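Local coordinates for protein glutaryl-CoA dehydrogenase (Mycobacterium smegmatis, PDB 3SF6) that belongs to the acyl-CoA dehydrogenase family of flavoproteins and holds dihydroflavine-adenine dinucleotide between its helical and beta-sheet domains in a four-chain assembly, at residues S110-Q115 against I182-S186; A68-E73 against A140-I145; F126-Q131 against S242-A248. One frame throughout, in Å; residues are numbered along the deposited sequence.

Contact 1: residues S110-Q115 against I182-S186; sequences SLVSVQ and ITNGS. With FDA (dihydroflavine-adenine dinucleotide), chain B.
Thr183 and Val114 meet where the end of strand 172-183 comes up against helix 106-126, with the flavin ring system beside them. CG2 of Val114 lies 3.6 Å from CB of Thr183 and packs against its methyl group, so one side of the threonine is given to the helix. Its polar side is turned to the cofactor. OG1 lies beside the backbone N and anti to the carbonyl carbon (chi1 -63°), which leaves CG2 for the helix; OG1 accepts a bond of 3.0 Å from N5 of the flavin, while the amide N of Thr183 donates to O4 at 2.9 Å. One residue thus reads two neighbouring positions of the ring by a side-chain acceptor and a backbone donor. From the preceding position Ile182 adds an apolar touch, its CD1 lying 3.4 Å from C2 of the flavin.

The next shell is Asn184, in a type II turn running from Ile182 to Gly185. Its amide reaches back to the helix: OD1 sits against CG of Leu111 at 3.7 Å, and ND2 packs on CG1 of Val114 at 3.4 Å. The same ND2 makes a weak but nearly straight bond to the carbonyl O of Leu111 (3.5 Å, 164°), and also donates to Gly146 O. The buried amide nitrogen therefore has two acceptors, one of them weak, which together limit its rotation. This seam between the N-terminal helical domain and the middle beta domain forms one wall of the flavin site of the acyl-CoA dehydrogenase fold, which Arg287 and Thr355 of the second subunit help complete.

Contact 2: residues A68-E73 against A140-I145; sequences AVELGE and ASGHRI
The imidazole of His143, in one of its two modelled conformers, has CG2 of Val69 over one face, 4.0 Å from the ring centroid and close to the ring normal, a CH-pi contact displaced toward the rim. At its edge, in the ring plane, OE2 of Glu73 comes to 3.0 Å from CE1, the carboxylate turned 46° against the ring. The extended glutamate chain crosses the histidine at about a right angle. ND1 is taken up by OG of Ser141 at 3.0 Å, a bond that would restrain the ring's rotation in this conformer; the same hydroxyl is also bonded to Asp138 O. With a second conformer present, these ring contacts are less certain than the packing below them.

Beneath this outer layer the backbones nearly touch. CA of Gly72 is 3.6 Å from the carbonyl O of Ser141, and CA of Gly142 is 3.5 Å from O of Ala68, both as CA-H...O contacts. Neither glycine has a CB to hold the chains apart, and the CA atoms of Gly72 and Ser141 pass at 4.1 Å, those of Val69 and Gly142 at 4.2 Å. Deeper still, CB of Ala68 meets CD1 of Ile145 at 3.7 Å, on the side leading toward helix 106-126, where Ile145 packs on Gln115.

Gly142, with positive phi (84°), closes helix 129-140 in a Schellman motif. What results is a glycine-mediated close approach, in which the C-terminal part of helix 64-73 is fitted onto a Schellman-capped helix end within the N-terminal helical domain.

Contact 3: residues F126-Q131 against S242-A248; sequences FGSDEQ and SARLPGA
Gln131 leaves its helix with CG anti to the carbonyl carbon (chi1 -73°) and runs extended from there, carrying its amide to the carbonyls of the loop 242-248. NE2 donates to Arg244 O at 3.0 Å, approaching from well above that carbonyl's plane although the acceptor lies in the plane of the glutamine amide, and more weakly, at a bent angle, to Ser242 O at 2.8 Å. At the other end of the amide, OE1 accepts from Ser128 N at 2.9 Å and rests against CD2 of Leu245. Bonds at both its oxygen and its nitrogen fix the rotation of the amide and tell its two ends apart.

Ser128 completes the exchange: its OG accepts from Gln131 N and is also bonded to a water that donates to Ser242 O, a water-mediated link between the segments. Ahead of it, Phe126 O receives Gly247 N at 2.9 Å, while CD of Pro246 sits 3.2 Å from the same oxygen. CB of Phe126 packs on CB of Ala248 at 4.1 Å, and the phenyl ring continues onto helix 252-286.

Ser128 and Gln131 together form a capping box at the start of helix 129-140, here joined to a type I turn, Leu245 to Ala248, in the connection from the middle beta domain to the C-terminal helices.

Overall arrangement
The segments come in the order 68-73, 110-115, 126-131, 140-145, 182-186 and 242-248, and every pair of contacts crosses along the chain. Helix 106-126 runs from contact 1 to contact 3, and helix 129-140 from contact 3 back to contact 2. Contacts 1 and 2, with centres 12 Å apart, touch directly: Gln115 NE2 lies 2.9 Å from Arg144 O, probably hydrogen-bonded. Contact 3 stands apart, 21 and 22 Å from the other two centres. Contact 2 joins parts of the N-terminal helical domain, whereas contacts 1 and 3 bind this domain to the middle beta domain and what follows it, contact 1 at the flavin, contact 3 with the side chain of Leu245 about 13 Å from it.

Contact 1: residues S110-Q115 against I182-S186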
loop_
_atom_site.group_PDB
_atom_site.type_symbol
_atom_site.label_atom_id
_atom_site.label_comp_id
_atom_site.label_asym_id
_atom_site.label_seq_id
_atom_site.Cartn_x
_atom_site.Cartn_y
_atom_site.Cartn_z
ATOM N N SER A 110 4.882 12.502 25.727
ATOM C CA SER A 110 4.041 13.696 25.517
ATOM C C SER A 110 4.099 14.696 26.676
ATOM O O SER A 110 4.146 15.901 26.466
ATOM C CB SER A 110 2.570 13.355 25.215
ATOM O OG SER A 110 2.424 12.516 24.078
ATOM N N LEU A 111 4.071 14.200 27.909
ATOM C CA LEU A 111 4.180 15.029 29.105
ATOM C C LEU A 111 5.481 15.823 29.038
ATOM O O LEU A 111 5.507 17.040 29.254
ATOM C CB LEU A 111 4.130 14.166 30.389
ATOM C CG LEU A 111 4.322 14.927 31.719
ATOM C CD1 LEU A 111 3.600 14.155 32.843
ATOM C CD2 LEU A 111 5.801 15.095 32.046
ATOM N N VAL A 112 6.551 15.133 28.646
ATOM C CA VAL A 112 7.872 15.739 28.505
ATOM C C VAL A 112 7.938 16.737 27.343
ATOM O O VAL A 112 8.441 17.864 27.534
ATOM C CB VAL A 112 8.956 14.656 28.305
ATOM C CG1 VAL A 112 10.330 15.273 28.007
ATOM C CG2 VAL A 112 9.062 13.805 29.547
ATOM N N SER A 113 7.432 16.374 26.166
ATOM C CA SER A 113 7.395 17.290 25.005
ATOM C C SER A 113 6.687 18.610 25.321
ATOM O O SER A 113 7.176 19.680 24.972
ATOM C CB SER A 113 6.642 16.655 23.818
ATOM O OG SER A 113 7.367 15.589 23.270
ATOM N N VAL A 114 5.527 18.528 25.980
ATOM C CA VAL A 114 4.770 19.718 26.324
ATOM C C VAL A 114 5.542 20.544 27.332
ATOM O O VAL A 114 5.642 21.763 27.212
ATOM C CB VAL A 114 3.400 19.307 26.892
ATOM C CG1 VAL A 114 2.786 20.444 27.749
ATOM C CG2 VAL A 114 2.522 18.769 25.722
ATOM N N GLN A 115 6.090 19.888 28.354
ATOM C CA GLN A 115 6.866 20.617 29.378
ATOM C C GLN A 115 8.044 21.380 28.786
ATOM O O GLN A 115 8.187 22.586 29.039
ATOM C CB GLN A 115 7.332 19.656 30.464
ATOM C CG GLN A 115 8.042 20.316 31.642
ATOM C CD GLN A 115 7.115 20.983 32.641
ATOM O OE1 GLN A 115 5.910 21.116 32.410
ATOM N NE2 GLN A 115 7.691 21.402 33.787
ATOM N N ILE A 182 -5.658 19.663 25.460
ATOM C CA ILE A 182 -4.441 20.280 25.986
ATOM C C ILE A 182 -3.777 19.326 26.962
ATOM O O ILE A 182 -4.253 19.064 28.074
ATOM C CB ILE A 182 -4.725 21.642 26.619
ATOM C CG1 ILE A 182 -5.470 22.598 25.637
ATOM C CG2 ILE A 182 -3.387 22.285 27.090
ATOM C CD1 ILE A 182 -4.809 22.744 24.209
ATOM N N THR A 183 -2.616 18.814 26.540
ATOM C CA THR A 183 -1.852 17.863 27.338
ATOM C C THR A 183 -1.349 18.552 28.636
ATOM O O THR A 183 -0.860 19.706 28.623
ATOM C CB THR A 183 -0.694 17.307 26.492
ATOM O OG1 THR A 183 -1.242 16.591 25.362
ATOM C CG2 THR A 183 0.226 16.357 27.319
ATOM N N ASN A 184 -1.432 17.814 29.732
ATOM C CA ASN A 184 -1.088 18.302 31.063
ATOM C C ASN A 184 -2.047 19.367 31.618
ATOM O O ASN A 184 -1.825 19.872 32.715
ATOM C CB ASN A 184 0.327 18.893 31.171
ATOM C CG ASN A 184 1.462 17.944 30.801
ATOM O OD1 ASN A 184 1.301 16.754 30.696
ATOM N ND2 ASN A 184 2.662 18.528 30.600
ATOM N N GLY A 185 -3.121 19.723 30.908
ATOM C CA GLY A 185 -3.884 20.897 31.326
ATOM C C GLY A 185 -4.412 20.859 32.750
ATOM O O GLY A 185 -4.287 21.850 33.471
ATOM N N SER A 186 -4.959 19.720 33.174
ATOM C CA SER A 186 -5.589 19.586 34.503
ATOM C C SER A 186 -4.617 19.517 35.669
ATOM O O SER A 186 -5.036 19.705 36.823
ATOM C CB SER A 186 -6.457 18.338 34.566
ATOM O OG SER A 186 -7.511 18.453 33.645
HETATM P PA FDA B . -9.007 19.181 12.217
HETATM O O1A FDA B . -8.077 20.280 11.930
HETATM O O2A FDA B . -10.446 19.429 12.409
HETATM O O5B FDA B . -8.786 18.183 10.973
HETATM C C5B FDA B . -9.692 17.077 10.773
HETATM C C4B FDA B . -9.207 16.227 9.603
HETATM O O4B FDA B . -9.287 17.064 8.421
HETATM C C3B FDA B . -7.763 15.783 9.706
HETATM O O3B FDA B . -7.609 14.499 9.061
HETATM C C2B FDA B . -7.036 16.867 8.921
HETATM O O2B FDA B . -5.733 16.427 8.495
HETATM C C1B FDA B . -8.015 17.180 7.782
HETATM N N9A FDA B . -7.819 18.538 7.257
HETATM C C8A FDA B . -7.956 19.707 7.955
HETATM N N7A FDA B . -7.649 20.743 7.162
HETATM C C5A FDA B . -7.295 20.219 5.944
HETATM C C6A FDA B . -6.866 20.760 4.738
HETATM N N6A FDA B . -6.728 22.096 4.558
HETATM N N1A FDA B . -6.611 19.907 3.717
HETATM C C2A FDA B . -6.717 18.585 3.867
HETATM N N3A FDA B . -7.111 18.030 4.996
HETATM C C4A FDA B . -7.396 18.832 6.045
HETATM N N1 FDA B . -3.121 20.841 21.015
HETATM C C2 FDA B . -2.570 21.798 21.812
HETATM O O2 FDA B . -2.716 23.006 21.509
HETATM N N3 FDA B . -1.853 21.432 22.897
HETATM C C4 FDA B . -1.684 20.161 23.283
HETATM O O4 FDA B . -1.063 19.857 24.338
HETATM C C4X FDA B . -2.229 19.155 22.457
HETATM N N5 FDA B . -2.149 17.851 22.806
HETATM C C5X FDA B . -2.981 16.924 22.210
HETATM C C6 FDA B . -3.160 15.661 22.760
HETATM C C7 FDA B . -3.960 14.702 22.169
HETATM C C7M FDA B . -4.198 13.354 22.860
HETATM C C8 FDA B . -4.574 15.019 20.964
HETATM C C8M FDA B . -5.451 13.945 20.308
HETATM C C9 FDA B . -4.423 16.265 20.396
HETATM C C9A FDA B . -3.615 17.238 21.020
HETATM N N10 FDA B . -3.508 18.535 20.505
HETATM C C10 FDA B . -2.962 19.536 21.338
HETATM C "C1'" FDA B . -4.435 18.989 19.461
HETATM C "C2'" FDA B . -3.853 18.618 18.090
HETATM O "O2'" FDA B . -2.791 19.525 17.723
HETATM C "C3'" FDA B . -4.969 18.694 17.059
HETATM O "O3'" FDA B . -5.802 17.552 17.256
HETATM C "C4'" FDA B . -4.455 18.673 15.618
HETATM O "O4'" FDA B . -3.821 19.925 15.287
HETATM C "C5'" FDA B . -5.562 18.384 14.603
HETATM O "O5'" FDA B . -6.620 19.332 14.781
HETATM P P FDA B . -8.113 18.784 14.889
HETATM O O1P FDA B . -8.129 17.601 15.762
HETATM O O2P FDA B . -8.988 19.929 15.225
HETATM O O3P FDA B . -8.465 18.248 13.411
#

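Contact 2: residues A68-E73 against A140-I145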
loop_
_atom_site.group_PDB
_atom_site.type_symbol
_atom_site.label_atom_id
_atom_site.label_comp_id
_atom_site.label_asym_id
_atom_site.label_seq_id
_atom_site.Cartn_x
_atom_site.Cartn_y
_atom_site.Cartn_z
ATOM N N ALA A 68 6.455 14.055 37.157
ATOM C CA ALA A 68 7.148 15.242 36.659
ATOM C C ALA A 68 8.343 15.583 37.547
ATOM O O ALA A 68 9.425 15.883 37.046
ATOM C CB ALA A 68 6.166 16.433 36.525
ATOM N N VAL A 69 8.152 15.532 38.873
ATOM C CA VAL A 69 9.262 15.780 39.780
ATOM C C VAL A 69 10.387 14.775 39.564
ATOM O O VAL A 69 11.569 15.124 39.503
ATOM C CB VAL A 69 8.806 15.795 41.257
ATOM C CG1 VAL A 69 10.056 15.763 42.195
ATOM C CG2 VAL A 69 7.975 17.012 41.493
ATOM N N GLU A 70 10.029 13.502 39.476
ATOM C CA GLU A 70 11.021 12.462 39.239
ATOM C C GLU A 70 11.832 12.732 37.974
ATOM O O GLU A 70 13.069 12.625 37.964
ATOM C CB GLU A 70 10.315 11.082 39.162
ATOM C CG GLU A 70 11.242 9.907 39.051
ATOM C CD GLU A 70 10.515 8.547 39.184
ATOM O OE1 GLU A 70 9.275 8.531 39.156
ATOM O OE2 GLU A 70 11.190 7.491 39.308
ATOM N N LEU A 71 11.128 13.007 36.881
ATOM C CA LEU A 71 11.784 13.224 35.596
ATOM C C LEU A 71 12.631 14.504 35.607
ATOM O O LEU A 71 13.752 14.526 35.104
ATOM C CB LEU A 71 10.744 13.305 34.476
ATOM C CG LEU A 71 9.955 12.021 34.252
ATOM C CD1 LEU A 71 8.810 12.234 33.230
ATOM C CD2 LEU A 71 10.914 10.877 33.832
ATOM N N GLY A 72 12.099 15.558 36.219
ATOM C CA GLY A 72 12.832 16.820 36.302
ATOM C C GLY A 72 14.104 16.684 37.100
ATOM O O GLY A 72 15.157 17.188 36.697
ATOM N N GLU A 73 14.005 16.014 38.257
ATOM C CA GLU A 73 15.168 15.825 39.101
ATOM C C GLU A 73 16.208 14.927 38.434
ATOM O O GLU A 73 17.381 15.034 38.735
ATOM C CB GLU A 73 14.738 15.390 40.499
ATOM C CG GLU A 73 13.953 16.582 41.167
ATOM C CD GLU A 73 13.661 16.385 42.658
ATOM O OE1 GLU A 73 13.770 15.258 43.171
ATOM O OE2 GLU A 73 13.247 17.375 43.294
ATOM N N ALA A 140 11.986 23.105 35.025
ATOM C CA ALA A 140 13.058 22.137 34.742
ATOM C C ALA A 140 13.137 21.083 35.830
ATOM O O ALA A 140 13.401 19.932 35.547
ATOM C CB ALA A 140 14.399 22.851 34.613
ATOM N N SER A 141 12.823 21.441 37.072
ATOM C CA SER A 141 12.854 20.460 38.157
ATOM C C SER A 141 11.577 19.634 38.260
ATOM O O SER A 141 11.505 18.717 39.052
ATOM C CB SER A 141 13.089 21.151 39.506
ATOM O OG SER A 141 11.939 21.921 39.874
ATOM N N GLY A 142 10.554 20.018 37.527
ATOM C CA GLY A 142 9.291 19.337 37.568
ATOM C C GLY A 142 8.370 19.766 38.688
ATOM O O GLY A 142 7.254 19.233 38.799
ATOM N N HIS A 143 8.821 20.731 39.501
ATOM C CA HIS A 143 7.956 21.193 40.577
ATOM C C HIS A 143 6.809 22.070 40.127
ATOM O O HIS A 143 5.818 22.138 40.839
ATOM C CB HIS A 143 8.770 21.837 41.667
ATOM C CG HIS A 143 9.515 20.828 42.458
ATOM N ND1 HIS A 143 10.740 20.344 42.063
ATOM C CD2 HIS A 143 9.144 20.101 43.544
ATOM C CE1 HIS A 143 11.135 19.425 42.924
ATOM N NE2 HIS A 143 10.182 19.257 43.829
ATOM N N ARG A 144 6.898 22.665 38.924
ATOM C CA ARG A 144 5.774 23.363 38.306
ATOM C C ARG A 144 5.596 22.779 36.902
ATOM O O ARG A 144 6.573 22.588 36.158
ATOM C CB ARG A 144 6.027 24.863 38.244
ATOM C CG ARG A 144 6.105 25.544 39.608
ATOM C CD ARG A 144 4.786 25.553 40.336
ATOM N NE ARG A 144 4.897 26.196 41.648
ATOM C CZ ARG A 144 4.963 25.528 42.800
ATOM N NH1 ARG A 144 4.981 24.190 42.822
ATOM N NH2 ARG A 144 5.041 26.195 43.961
ATOM N N ILE A 145 4.358 22.430 36.586
ATOM C CA ILE A 145 4.017 21.790 35.322
ATOM C C ILE A 145 3.382 22.820 34.388
ATOM O O ILE A 145 2.539 23.626 34.814
ATOM C CB ILE A 145 3.093 20.593 35.525
ATOM C CG1 ILE A 145 3.817 19.496 36.288
ATOM C CG2 ILE A 145 2.563 20.095 34.164
ATOM C CD1 ILE A 145 2.911 18.278 36.631
#

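Contact 3: residues F126-Q131 against S242-A248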
loop_
_atom_site.group_PDB
_atom_site.type_symbol
_atom_site.label_atom_id
_atom_site.label_comp_id
_atom_site.label_asym_id
_atom_site.label_seq_id
_atom_site.Cartn_x
_atom_site.Cartn_y
_atom_site.Cartn_z
ATOM N N PHE A 126 10.440 33.595 23.974
ATOM C CA PHE A 126 9.632 34.800 23.819
ATOM C C PHE A 126 9.328 35.542 25.100
ATOM O O PHE A 126 8.675 36.586 25.070
ATOM C CB PHE A 126 8.302 34.440 23.133
ATOM C CG PHE A 126 8.475 33.675 21.865
ATOM C CD1 PHE A 126 9.081 34.251 20.768
ATOM C CD2 PHE A 126 8.011 32.367 21.758
ATOM C CE1 PHE A 126 9.271 33.546 19.598
ATOM C CE2 PHE A 126 8.203 31.673 20.579
ATOM C CZ PHE A 126 8.809 32.245 19.516
ATOM N N GLY A 127 9.755 34.984 26.228
ATOM C CA GLY A 127 9.403 35.535 27.521
ATOM C C GLY A 127 10.310 36.685 27.901
ATOM O O GLY A 127 11.419 36.869 27.354
ATOM N N SER A 128 9.817 37.489 28.824
ATOM C CA SER A 128 10.648 38.471 29.528
ATOM C C SER A 128 11.634 37.757 30.461
ATOM O O SER A 128 11.438 36.593 30.838
ATOM C CB SER A 128 9.742 39.388 30.352
ATOM O OG SER A 128 9.060 38.645 31.370
ATOM N N ASP A 129 12.661 38.480 30.899
ATOM C CA ASP A 129 13.561 37.902 31.897
ATOM C C ASP A 129 12.787 37.554 33.171
ATOM O O ASP A 129 13.038 36.517 33.791
ATOM C CB ASP A 129 14.699 38.870 32.225
ATOM C CG ASP A 129 15.651 39.100 31.053
ATOM O OD1 ASP A 129 15.582 38.397 30.030
ATOM O OD2 ASP A 129 16.521 39.992 31.217
ATOM N N GLU A 130 11.807 38.375 33.539
ATOM C CA GLU A 130 11.006 38.092 34.733
ATOM C C GLU A 130 10.287 36.744 34.626
ATOM O O GLU A 130 10.258 35.953 35.580
ATOM C CB GLU A 130 9.982 39.227 34.967
ATOM C CG GLU A 130 9.121 39.140 36.245
ATOM C CD GLU A 130 7.890 40.089 36.210
ATOM O OE1 GLU A 130 7.910 41.105 35.468
ATOM O OE2 GLU A 130 6.877 39.796 36.897
ATOM N N GLN A 131 9.683 36.493 33.460
ATOM C CA GLN A 131 8.988 35.213 33.222
ATOM C C GLN A 131 9.952 34.006 33.237
ATOM O O GLN A 131 9.671 32.936 33.849
ATOM C CB GLN A 131 8.235 35.272 31.869
ATOM C CG GLN A 131 6.989 36.165 31.926
ATOM C CD GLN A 131 6.546 36.638 30.573
ATOM O OE1 GLN A 131 7.215 36.405 29.566
ATOM N NE2 GLN A 131 5.389 37.305 30.526
ATOM N N SER A 242 2.242 42.383 32.016
ATOM C CA SER A 242 3.488 41.671 32.246
ATOM C C SER A 242 3.333 40.152 31.983
ATOM O O SER A 242 4.330 39.455 31.968
ATOM C CB SER A 242 4.019 41.903 33.651
ATOM O OG SER A 242 3.076 41.516 34.631
ATOM N N ALA A 243 2.094 39.674 31.844
ATOM C CA ALA A 243 1.805 38.250 31.527
ATOM C C ALA A 243 1.986 37.946 30.051
ATOM O O ALA A 243 2.097 36.775 29.655
ATOM C CB ALA A 243 0.331 37.867 31.966
ATOM N N ARG A 244 2.017 38.989 29.228
ATOM C CA ARG A 244 2.193 38.799 27.782
ATOM C C ARG A 244 3.626 38.393 27.502
ATOM O O ARG A 244 4.544 38.919 28.109
ATOM C CB ARG A 244 1.831 40.102 27.041
ATOM C CG ARG A 244 2.022 40.059 25.535
ATOM C CD ARG A 244 1.653 41.426 24.885
ATOM N NE ARG A 244 2.247 42.567 25.582
ATOM C CZ ARG A 244 3.422 43.131 25.286
ATOM N NH1 ARG A 244 4.158 42.696 24.273
ATOM N NH2 ARG A 244 3.860 44.153 26.011
ATOM N N LEU A 245 3.817 37.452 26.579
ATOM C CA LEU A 245 5.163 37.105 26.100
ATOM C C LEU A 245 5.629 38.210 25.163
ATOM O O LEU A 245 5.093 38.355 24.067
ATOM C CB LEU A 245 5.107 35.764 25.354
ATOM C CG LEU A 245 4.865 34.511 26.181
ATOM C CD1 LEU A 245 4.582 33.341 25.167
ATOM C CD2 LEU A 245 6.083 34.155 27.049
ATOM N N PRO A 246 6.630 39.015 25.586
ATOM C CA PRO A 246 6.951 40.170 24.762
ATOM C C PRO A 246 7.491 39.853 23.376
ATOM O O PRO A 246 7.355 40.657 22.463
ATOM C CB PRO A 246 8.014 40.922 25.607
ATOM C CG PRO A 246 8.594 39.874 26.507
ATOM C CD PRO A 246 7.453 38.956 26.814
ATOM N N GLY A 247 8.142 38.708 23.216
ATOM C CA GLY A 247 8.807 38.401 21.963
ATOM C C GLY A 247 7.906 37.748 20.927
ATOM O O GLY A 247 8.302 37.645 19.755
ATOM N N ALA A 248 6.673 37.418 21.329
ATOM C CA ALA A 248 5.722 36.735 20.446
ATOM C C ALA A 248 4.796 37.745 19.803
ATOM O O ALA A 248 3.986 38.368 20.484
ATOM C CB ALA A 248 4.942 35.649 21.216
HETATM O O HOH W 1 6.971 40.022 32.237
#